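Local coordinates for protein uridylate kinase (PDB 2IJ9) that probably catalyses the reversible transfer of phosphate from ATP to UMP, yielding UDP for pyrimidine nucleotide synthesis, at residues Thr25-Ala30 with Ile81-Lys86; Val90-Ala95 with Ala121-Phe126; Pro112-Asp117 with Val179-Ala184; Asn134-Asp139 with Thr195-Gly200. The protein carries 1 engineered substitution. All blocks are in the same frame, centred on the assembly; numbering follows the deposited sequence.

How the contacts relate
Following the chain from its N terminus, contact 1 closes a long, mostly helical loop, bringing helix 16-32 to the turn that follows helix 59-80. Contact 2 opens only after contact 1 has closed, joining helices 92-99 and 117-126; the two lie in series. Contact 3 starts inside the loop of contact 2 and ends beyond it, so these two cross, and they touch where Ala-121 meets Ala-184. Contact 4, the pairing of strands 131-136 and 195-199, crosses contact 3 in the same way and meets it through Asn-134 and Thr-136. The helix packing of contact 2 is thereby linked through the predicted UMP loop of contact 3 to the central sheet.

Contact 1. Residues Thr25-Ala30 with Ile81-Lys86; sequences TIESVA and IPSAAK
Glu-27 and Ser-83 supply the polar part of this contact, in which one carboxylate of helix 16-32 reaches the turn that follows helix 59-80. The Ser-83 hydroxyl donates to Glu-27 OE2, with OG and OE2 2.8 Å apart; it approaches on the syn side and only 15° out of the carboxylate plane. A second, weak bond runs from Ser-83 N to Glu-27 OE1 at 3.4 Å. Glu-27 gets there with CG anti to the backbone N and a bend at chi2 (68°) that places CD.

The apolar part lies beside this. Ile-81 CD1 sits 3.7 Å from Ile-26 CG2, the two side chains crossing at about a right angle. The same CD1 also lies 3.7 Å from Glu-27 OE1, and the Pro-82 ring also meets that oxygen, through CG and CD. Both isoleucines also rest on Val-104 of strand 104-107.

The backbone of Ile-81 to Ala-84 forms a type I beta turn, closed by a weak bond from Ala-84 N to Ile-81 O. An alanine in place of Glu-27 would probably leave the Ser-83 hydroxyl without its acceptor and the amide without its weak bond, the turn less firmly tied to the helix. The chemistry implies a polar link, one firm hydroxyl bond backed by a weak amide bond, at the margin of a small apolar cluster; it ties helix 16-32 to the turn after helix 59-80, away from the predicted nucleotide sites.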
# COMPACT_ATOMS: atom_id res chain seq x y z
N THR B 25 -2.98 12.52 -19.87
CA THR B 25 -2.73 13.96 -19.93
C THR B 25 -1.33 14.26 -20.49
O THR B 25 -1.18 15.08 -21.40
CB THR B 25 -2.95 14.61 -18.56
OG1 THR B 25 -4.35 14.80 -18.36
CG2 THR B 25 -2.26 15.97 -18.47
N ILE B 26 -0.32 13.56 -19.97
CA ILE B 26 1.06 13.81 -20.39
C ILE B 26 1.23 13.50 -21.87
O ILE B 26 1.85 14.26 -22.60
CB ILE B 26 2.05 13.00 -19.53
CG1 ILE B 26 2.06 13.53 -18.10
CG2 ILE B 26 3.46 13.07 -20.11
CD1 ILE B 26 2.67 12.55 -17.09
N GLU B 27 0.63 12.40 -22.30
CA GLU B 27 0.62 12.03 -23.71
C GLU B 27 -0.04 13.09 -24.59
O GLU B 27 0.48 13.40 -25.66
CB GLU B 27 -0.08 10.69 -23.87
CG GLU B 27 -0.10 10.18 -25.28
CD GLU B 27 1.27 9.81 -25.76
OE1 GLU B 27 1.81 8.78 -25.28
OE2 GLU B 27 1.79 10.54 -26.63
N SER B 28 -1.17 13.64 -24.14
CA SER B 28 -1.82 14.78 -24.82
C SER B 28 -0.88 15.96 -24.99
O SER B 28 -0.70 16.46 -26.11
CB SER B 28 -3.06 15.25 -24.06
OG SER B 28 -4.24 14.80 -24.70
N VAL B 29 -0.29 16.40 -23.88
CA VAL B 29 0.65 17.51 -23.93
C VAL B 29 1.84 17.20 -24.84
O VAL B 29 2.35 18.08 -25.54
CB VAL B 29 1.12 17.91 -22.53
CG1 VAL B 29 2.01 19.13 -22.59
CG2 VAL B 29 -0.07 18.20 -21.64
N ALA B 30 2.25 15.93 -24.84
CA ALA B 30 3.34 15.46 -25.68
C ALA B 30 3.04 15.45 -27.18
O ALA B 30 3.97 15.53 -27.99
CB ALA B 30 3.79 14.10 -25.24
N ILE B 81 2.80 5.62 -20.31
CA ILE B 81 2.89 6.48 -21.49
C ILE B 81 3.77 5.91 -22.61
O ILE B 81 4.98 5.73 -22.45
CB ILE B 81 3.18 7.97 -21.14
CG1 ILE B 81 3.99 8.65 -22.25
CG2 ILE B 81 3.84 8.13 -19.77
CD1 ILE B 81 3.69 10.11 -22.39
N PRO B 82 3.15 5.60 -23.77
CA PRO B 82 3.82 4.90 -24.87
C PRO B 82 4.87 5.75 -25.61
O PRO B 82 5.80 5.20 -26.20
CB PRO B 82 2.67 4.52 -25.80
CG PRO B 82 1.63 5.56 -25.54
CD PRO B 82 1.74 5.89 -24.08
N SER B 83 4.73 7.07 -25.55
CA SER B 83 5.66 7.98 -26.21
C SER B 83 6.85 8.39 -25.33
O SER B 83 7.59 9.32 -25.64
CB SER B 83 4.92 9.21 -26.72
OG SER B 83 3.81 8.82 -27.50
N ALA B 84 7.02 7.69 -24.22
CA ALA B 84 8.11 7.98 -23.32
C ALA B 84 9.32 7.12 -23.66
O ALA B 84 9.18 6.00 -24.17
CB ALA B 84 7.68 7.74 -21.88
N ALA B 85 10.51 7.67 -23.38
CA ALA B 85 11.75 6.89 -23.39
C ALA B 85 11.67 5.80 -22.34
O ALA B 85 11.49 6.10 -21.16
CB ALA B 85 12.93 7.80 -23.11
N LYS B 86 11.82 4.55 -22.77
CA LYS B 86 11.81 3.39 -21.86
C LYS B 86 13.01 3.34 -20.90
O LYS B 86 13.09 2.47 -20.05
CB LYS B 86 11.78 2.08 -22.64
CG LYS B 86 10.64 1.97 -23.62
CD LYS B 86 9.32 1.91 -22.91
CE LYS B 86 8.18 2.18 -23.87
NZ LYS B 86 8.30 1.33 -25.10

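Contact 2. Residues Val90-Ala95 with Ala121-Phe126; sequences VDFMEA and ALLAEF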
# COMPACT_ATOMS: atom_id res chain seq x y z
N VAL B 90 19.47 9.05 -15.53
CA VAL B 90 20.07 9.04 -14.21
C VAL B 90 20.76 10.39 -13.98
O VAL B 90 21.26 10.66 -12.88
CB VAL B 90 21.07 7.87 -14.12
CG1 VAL B 90 22.31 8.16 -14.95
CG2 VAL B 90 21.44 7.57 -12.69
N ASP B 91 20.76 11.21 -15.03
CA ASP B 91 21.29 12.58 -15.01
C ASP B 91 20.70 13.40 -16.16
O ASP B 91 20.13 12.85 -17.10
CB ASP B 91 22.84 12.62 -15.04
CG ASP B 91 23.42 12.16 -16.38
OD1 ASP B 91 23.09 12.76 -17.42
OD2 ASP B 91 24.24 11.22 -16.38
N PHE B 92 20.87 14.71 -16.10
CA PHE B 92 20.17 15.61 -17.00
C PHE B 92 20.69 15.47 -18.43
O PHE B 92 19.92 15.61 -19.37
CB PHE B 92 20.28 17.07 -16.53
CG PHE B 92 19.91 17.29 -15.08
CD1 PHE B 92 18.91 18.18 -14.75
CD2 PHE B 92 20.59 16.65 -14.05
CE1 PHE B 92 18.56 18.41 -13.43
CE2 PHE B 92 20.24 16.87 -12.73
CZ PHE B 92 19.22 17.76 -12.42
N MET B 93 21.99 15.22 -18.59
CA MET B 93 22.56 15.08 -19.93
C MET B 93 21.86 13.92 -20.63
O MET B 93 21.32 14.10 -21.71
CB MET B 93 24.07 14.87 -19.89
CG MET B 93 24.85 16.10 -19.51
SD MET B 93 26.11 15.76 -18.26
CE MET B 93 26.44 17.41 -17.66
N GLU B 94 21.83 12.76 -19.96
CA GLU B 94 20.99 11.64 -20.39
C GLU B 94 19.55 12.07 -20.67
O GLU B 94 18.99 11.73 -21.72
CB GLU B 94 20.95 10.53 -19.33
CG GLU B 94 22.14 9.59 -19.32
CD GLU B 94 21.89 8.34 -18.47
OE1 GLU B 94 22.88 7.71 -18.03
OE2 GLU B 94 20.72 7.98 -18.23
N ALA B 95 18.96 12.84 -19.75
CA ALA B 95 17.58 13.31 -19.88
C ALA B 95 17.38 14.15 -21.12
O ALA B 95 16.36 14.03 -21.79
CB ALA B 95 17.16 14.09 -18.66
N ALA B 121 13.40 21.99 -10.94
CA ALA B 121 13.76 23.39 -11.20
C ALA B 121 15.11 23.44 -11.90
O ALA B 121 15.23 24.05 -12.97
CB ALA B 121 13.78 24.22 -9.92
N LEU B 122 16.10 22.77 -11.31
CA LEU B 122 17.40 22.55 -11.95
C LEU B 122 17.28 22.05 -13.41
O LEU B 122 17.90 22.62 -14.30
CB LEU B 122 18.22 21.58 -11.11
CG LEU B 122 18.58 22.11 -9.72
CD1 LEU B 122 18.77 20.98 -8.73
CD2 LEU B 122 19.81 23.00 -9.76
N LEU B 123 16.49 21.00 -13.63
CA LEU B 123 16.26 20.45 -14.97
C LEU B 123 15.69 21.46 -15.95
O LEU B 123 16.13 21.53 -17.09
CB LEU B 123 15.35 19.22 -14.91
CG LEU B 123 15.13 18.53 -16.26
CD1 LEU B 123 16.46 18.12 -16.86
CD2 LEU B 123 14.19 17.33 -16.15
N ALA B 124 14.71 22.23 -15.49
CA ALA B 124 14.12 23.28 -16.30
C ALA B 124 15.18 24.26 -16.81
O ALA B 124 15.25 24.56 -18.01
CB ALA B 124 13.06 24.02 -15.48
N GLU B 125 15.98 24.75 -15.87
CA GLU B 125 17.06 25.69 -16.15
C GLU B 125 18.06 25.09 -17.14
O GLU B 125 18.30 25.68 -18.18
CB GLU B 125 17.73 26.06 -14.83
CG GLU B 125 18.83 27.09 -14.90
CD GLU B 125 19.59 27.16 -13.59
OE1 GLU B 125 20.14 26.12 -13.17
OE2 GLU B 125 19.64 28.26 -12.97
N PHE B 126 18.60 23.92 -16.80
CA PHE B 126 19.54 23.13 -17.64
C PHE B 126 19.12 23.04 -19.09
O PHE B 126 19.93 23.29 -19.98
CB PHE B 126 19.61 21.71 -17.09
CG PHE B 126 20.68 20.86 -17.69
CD1 PHE B 126 21.99 20.93 -17.22
CD2 PHE B 126 20.38 19.94 -18.68
CE1 PHE B 126 22.98 20.13 -17.76
CE2 PHE B 126 21.37 19.13 -19.22
CZ PHE B 126 22.67 19.22 -18.76
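Phe-92 enters between Leu-122, Leu-123 and Phe-126 with both its CB and its ring. The CB stands over a face of the Phe-126 ring, a CH-pi contact measured at 3.7 Å from Phe-92 CB to the centroid of Phe-126 and 18° off the normal. The rings themselves form an edge-to-face pair, the edge of Phe-92 directed at the face of Phe-126, with centroids 5.5 Å apart and planes at 52°. Further along, Phe-92 CD1 lies against Leu-123 CD1, while CE1 is 3.9 Å from Leu-122 CB; Leu-123 N meets the Phe-92 ring at its edge, in plane. At the margin, Met-93 CG reaches Phe-126 CZ at 3.9 Å, near the plane of that ring.

The next layer sets these groups in place. Phe-126 has CG anti to its backbone N (chi1 -170°), which sets CG, the root of the ring, beside its carbonyl carbon; the ring itself then lies between Phe-92 CB at its face and Met-93 CG at its edge. Asp-91 is the N-cap of helix 92-99: its OD1 accepts from Glu-94 N at 2.8 Å, fixing the first turn from which Phe-92 projects. An alanine in place of Phe-92 would keep CB over Phe-126 but is likely to lose the edge-to-face pair and open a gap beside Leu-122 and Leu-123.

Phe-92 also meets Phe-111 and touches Thr-110, a predicted UMP-binding residue. Ala-95 and Leu-123 both rest on Met-107 of strand 104-107, Leu-123 reaches strand 34-39 as well, and Leu-122 touches Ile-187 of helix 182-191, so the helix pair packs on the sheet with a third helix alongside.

Contact 3. Residues Pro112-Asp117 with Val179-Ala184; sequences PGHTTD and VIDLLA
His-114 and Leu-183 meet because their side-chain torsions turn them to each other: His-114 has CG anti to its carbonyl carbon (chi1 -71°), and the extended chi2 of Leu-183 (177°) carries CD1 outward to the imidazole. That methyl lies over one face of the ring, offset toward the rim, in a CH-pi contact of 3.6 Å between Leu-183 CD1 and the His-114 centroid. Asp-181 OD2 comes near as well, 3.8 Å from His-114 CD2. The Asp-181 and His-114 side chains cross at about a right angle, with the carboxylate and ring planes only 13° apart, and the carboxylate oxygen and the ring nitrogen are too far apart to bond, at 4.9 Å between Asp-181 OD2 and His-114 NE2.

Asp-117 forms the other half of the contact. Its OD2 faces the backbone at Ile-180 and Asp-181, lying 3.3 Å from Ile-180 CA and 3.6 Å from Asp-181 N, while its CB packs on Ala-184 CB at 3.8 Å.

Residues Pro-112 to Thr-116 belong to the predicted UMP site. The contact thus joins that loop, where it leads into helix 117-126, to the start of helix 182-191. Strand 131-136 borders the contact: Ile-180 touches Asn-134 and Val-179 touches Thr-136, a predicted ATP-binding residue, while Pro-112 at the loop's far end packs on helix 59-80.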
# COMPACT_ATOMS: atom_id res chain seq x y z
N PRO B 112 21.95 12.91 -4.82
CA PRO B 112 21.53 12.62 -3.45
C PRO B 112 21.53 13.86 -2.55
O PRO B 112 22.47 14.06 -1.78
CB PRO B 112 22.57 11.60 -2.99
CG PRO B 112 23.06 10.96 -4.25
CD PRO B 112 23.11 12.09 -5.22
N GLY B 113 20.48 14.66 -2.63
CA GLY B 113 20.35 15.86 -1.81
C GLY B 113 18.91 16.34 -1.75
O GLY B 113 18.00 15.53 -1.57
N HIS B 114 18.71 17.65 -1.89
CA HIS B 114 17.37 18.23 -1.95
C HIS B 114 16.64 17.74 -3.20
O HIS B 114 17.27 17.36 -4.19
CB HIS B 114 17.42 19.77 -1.88
CG HIS B 114 17.80 20.30 -0.53
ND1 HIS B 114 19.10 20.39 -0.11
CD2 HIS B 114 17.03 20.76 0.49
CE1 HIS B 114 19.13 20.89 1.12
NE2 HIS B 114 17.89 21.12 1.50
N THR B 115 15.31 17.73 -3.14
CA THR B 115 14.56 16.84 -4.00
C THR B 115 13.37 17.42 -4.75
O THR B 115 12.77 18.42 -4.35
CB THR B 115 14.08 15.59 -3.22
OG1 THR B 115 13.81 15.94 -1.86
CG2 THR B 115 15.13 14.48 -3.26
N THR B 116 13.09 16.74 -5.86
CA THR B 116 11.90 16.85 -6.75
C THR B 116 11.52 18.21 -7.28
O THR B 116 11.58 18.42 -8.49
CB THR B 116 10.68 16.12 -6.20
OG1 THR B 116 11.10 14.98 -5.44
CG2 THR B 116 9.81 15.66 -7.37
N ASP B 117 11.09 19.11 -6.40
CA ASP B 117 10.88 20.50 -6.77
C ASP B 117 12.18 21.10 -7.25
O ASP B 117 12.26 21.63 -8.37
CB ASP B 117 10.36 21.30 -5.58
CG ASP B 117 8.97 20.89 -5.16
OD1 ASP B 117 8.33 20.11 -5.90
OD2 ASP B 117 8.52 21.34 -4.08
N VAL B 179 5.64 22.78 0.56
CA VAL B 179 5.98 22.76 -0.86
C VAL B 179 6.01 24.22 -1.24
O VAL B 179 5.62 25.04 -0.43
CB VAL B 179 4.87 22.04 -1.67
CG1 VAL B 179 5.23 20.59 -1.88
CG2 VAL B 179 3.50 22.16 -0.98
N ILE B 180 6.54 24.67 -2.38
CA ILE B 180 7.81 24.42 -3.02
C ILE B 180 9.02 24.62 -2.07
O ILE B 180 8.92 25.28 -1.04
CB ILE B 180 7.89 25.52 -4.12
CG1 ILE B 180 8.58 25.03 -5.40
CG2 ILE B 180 8.45 26.85 -3.57
CD1 ILE B 180 8.02 25.67 -6.68
N ASP B 181 10.16 24.05 -2.46
CA ASP B 181 11.41 24.14 -1.70
C ASP B 181 12.03 25.53 -1.85
O ASP B 181 11.78 26.21 -2.84
CB ASP B 181 12.39 23.04 -2.18
CG ASP B 181 13.66 22.94 -1.34
OD1 ASP B 181 13.64 23.32 -0.14
OD2 ASP B 181 14.69 22.48 -1.89
N LEU B 182 12.82 25.94 -0.86
CA LEU B 182 13.53 27.22 -0.89
C LEU B 182 14.52 27.28 -2.06
O LEU B 182 14.53 28.26 -2.81
CB LEU B 182 14.27 27.45 0.44
CG LEU B 182 15.36 28.53 0.54
CD1 LEU B 182 14.79 29.95 0.43
CD2 LEU B 182 16.15 28.35 1.83
N LEU B 183 15.33 26.23 -2.19
CA LEU B 183 16.33 26.15 -3.25
C LEU B 183 15.66 26.06 -4.62
O LEU B 183 16.18 26.59 -5.59
CB LEU B 183 17.29 24.96 -3.05
CG LEU B 183 17.96 24.84 -1.67
CD1 LEU B 183 18.82 23.58 -1.58
CD2 LEU B 183 18.78 26.09 -1.32
N ALA B 184 14.50 25.41 -4.67
CA ALA B 184 13.68 25.38 -5.87
C ALA B 184 13.30 26.79 -6.31
O ALA B 184 13.49 27.17 -7.47
CB ALA B 184 12.42 24.54 -5.64

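Contact 4. Residues Asn134-Asp139 with Thr195-Gly200; sequences NATNVD and TYVILG
Strands 131-136 and 195-199 are parallel neighbours in the central sheet, with Asn-134 beside Val-197, Ala-135 beside Ile-198 and Thr-136 beside Leu-199. The segment axes approach to 4.6 Å and are inclined at 25° to each other. Asn-134 straddles Val-197: its N donates to Tyr-196 O at 2.9 Å, and its O accepts from Ile-198 N at 3.1 Å. Thr-136 straddles Leu-199 in turn, bonding through N to Ile-198 O at 2.7 Å and through O to Gly-200 N at 2.6 Å.

This alternation, in which every second residue of one strand bonds to the residues before and after its partner, defines parallel pairing, and here it belongs to the alpha/beta sheet of the amino acid kinase fold. The strand ends at Thr-136; this residue and Asn-137, the first of the loop that follows, are both predicted to bind ATP.

Side chains follow the sheet's two faces. Ala-135 and Ile-198 share one, where Ile-198 packs on helix 202-209 and Ala-135 CB lies 3.6 Å from Gly-200 CA. Asn-134 and Val-197 share the other. Past the end of strand 131-136, Asn-137 O is met by Leu-199 CD1 at 3.6 Å, and Asp-139 packs on Thr-201 of the second subunit.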
# COMPACT_ATOMS: atom_id res chain seq x y z
N ASN B 134 4.72 22.66 -11.42
CA ASN B 134 4.94 21.94 -10.17
C ASN B 134 3.63 21.38 -9.57
O ASN B 134 2.97 22.05 -8.75
CB ASN B 134 5.69 22.84 -9.18
CG ASN B 134 6.10 22.11 -7.93
OD1 ASN B 134 6.39 20.91 -7.96
ND2 ASN B 134 6.13 22.83 -6.82
N ALA B 135 3.26 20.17 -9.97
CA ALA B 135 2.00 19.56 -9.56
C ALA B 135 2.08 18.97 -8.16
O ALA B 135 2.54 17.84 -7.98
CB ALA B 135 1.60 18.49 -10.54
N THR B 136 1.60 19.73 -7.18
CA THR B 136 1.61 19.32 -5.79
C THR B 136 0.20 18.90 -5.30
O THR B 136 -0.74 18.83 -6.10
CB THR B 136 2.29 20.40 -4.87
OG1 THR B 136 2.24 20.00 -3.50
CG2 THR B 136 1.63 21.77 -5.04
N ASN B 137 0.07 18.60 -4.01
CA ASN B 137 -1.21 18.18 -3.44
C ASN B 137 -1.97 19.35 -2.82
O ASN B 137 -3.10 19.19 -2.35
CB ASN B 137 -1.02 17.03 -2.43
CG ASN B 137 0.23 17.19 -1.59
OD1 ASN B 137 0.59 18.30 -1.19
ND2 ASN B 137 0.91 16.07 -1.32
N VAL B 138 -1.36 20.52 -2.82
CA VAL B 138 -2.07 21.75 -2.47
C VAL B 138 -2.35 22.57 -3.74
O VAL B 138 -1.83 22.26 -4.81
CB VAL B 138 -1.36 22.57 -1.36
CG1 VAL B 138 -1.04 21.67 -0.16
CG2 VAL B 138 -0.10 23.25 -1.89
N ASP B 139 -3.17 23.61 -3.60
CA ASP B 139 -3.75 24.34 -4.74
C ASP B 139 -2.83 25.44 -5.31
O ASP B 139 -2.86 25.73 -6.51
CB ASP B 139 -5.09 24.94 -4.32
CG ASP B 139 -6.06 25.13 -5.49
OD1 ASP B 139 -5.64 25.13 -6.67
OD2 ASP B 139 -7.27 25.31 -5.20
N THR B 195 6.77 29.58 -13.87
CA THR B 195 6.44 28.45 -13.01
C THR B 195 4.95 28.42 -12.62
O THR B 195 4.27 29.45 -12.60
CB THR B 195 7.37 28.42 -11.76
OG1 THR B 195 8.72 28.33 -12.21
CG2 THR B 195 7.07 27.22 -10.86
N TYR B 196 4.45 27.22 -12.36
CA TYR B 196 3.14 27.02 -11.80
C TYR B 196 3.30 26.21 -10.52
O TYR B 196 4.20 25.36 -10.41
CB TYR B 196 2.25 26.27 -12.78
CG TYR B 196 1.69 27.14 -13.87
CD1 TYR B 196 2.45 27.50 -14.98
CD2 TYR B 196 0.37 27.60 -13.80
CE1 TYR B 196 1.93 28.29 -15.98
CE2 TYR B 196 -0.16 28.40 -14.79
CZ TYR B 196 0.62 28.75 -15.88
OH TYR B 196 0.08 29.54 -16.87
N VAL B 197 2.46 26.51 -9.53
CA VAL B 197 2.36 25.70 -8.32
C VAL B 197 0.90 25.30 -8.18
O VAL B 197 0.04 26.16 -7.94
CB VAL B 197 2.84 26.49 -7.09
CG1 VAL B 197 2.50 25.72 -5.81
CG2 VAL B 197 4.35 26.75 -7.19
N ILE B 198 0.59 24.02 -8.37
CA ILE B 198 -0.81 23.65 -8.55
C ILE B 198 -1.23 22.37 -7.84
O ILE B 198 -0.39 21.55 -7.47
CB ILE B 198 -1.18 23.57 -10.05
CG1 ILE B 198 -0.33 22.52 -10.77
CG2 ILE B 198 -1.07 24.96 -10.70
CD1 ILE B 198 -0.94 22.03 -12.08
N LEU B 199 -2.53 22.21 -7.64
CA LEU B 199 -3.07 20.93 -7.26
C LEU B 199 -2.96 19.96 -8.45
O LEU B 199 -3.60 20.14 -9.50
CB LEU B 199 -4.50 21.07 -6.74
CG LEU B 199 -5.02 19.80 -6.08
CD1 LEU B 199 -5.62 20.11 -4.72
CD2 LEU B 199 -6.00 19.02 -7.00
N GLY B 200 -2.12 18.95 -8.27
CA GLY B 200 -1.78 18.03 -9.34
C GLY B 200 -2.92 17.16 -9.81
O GLY B 200 -3.07 16.02 -9.35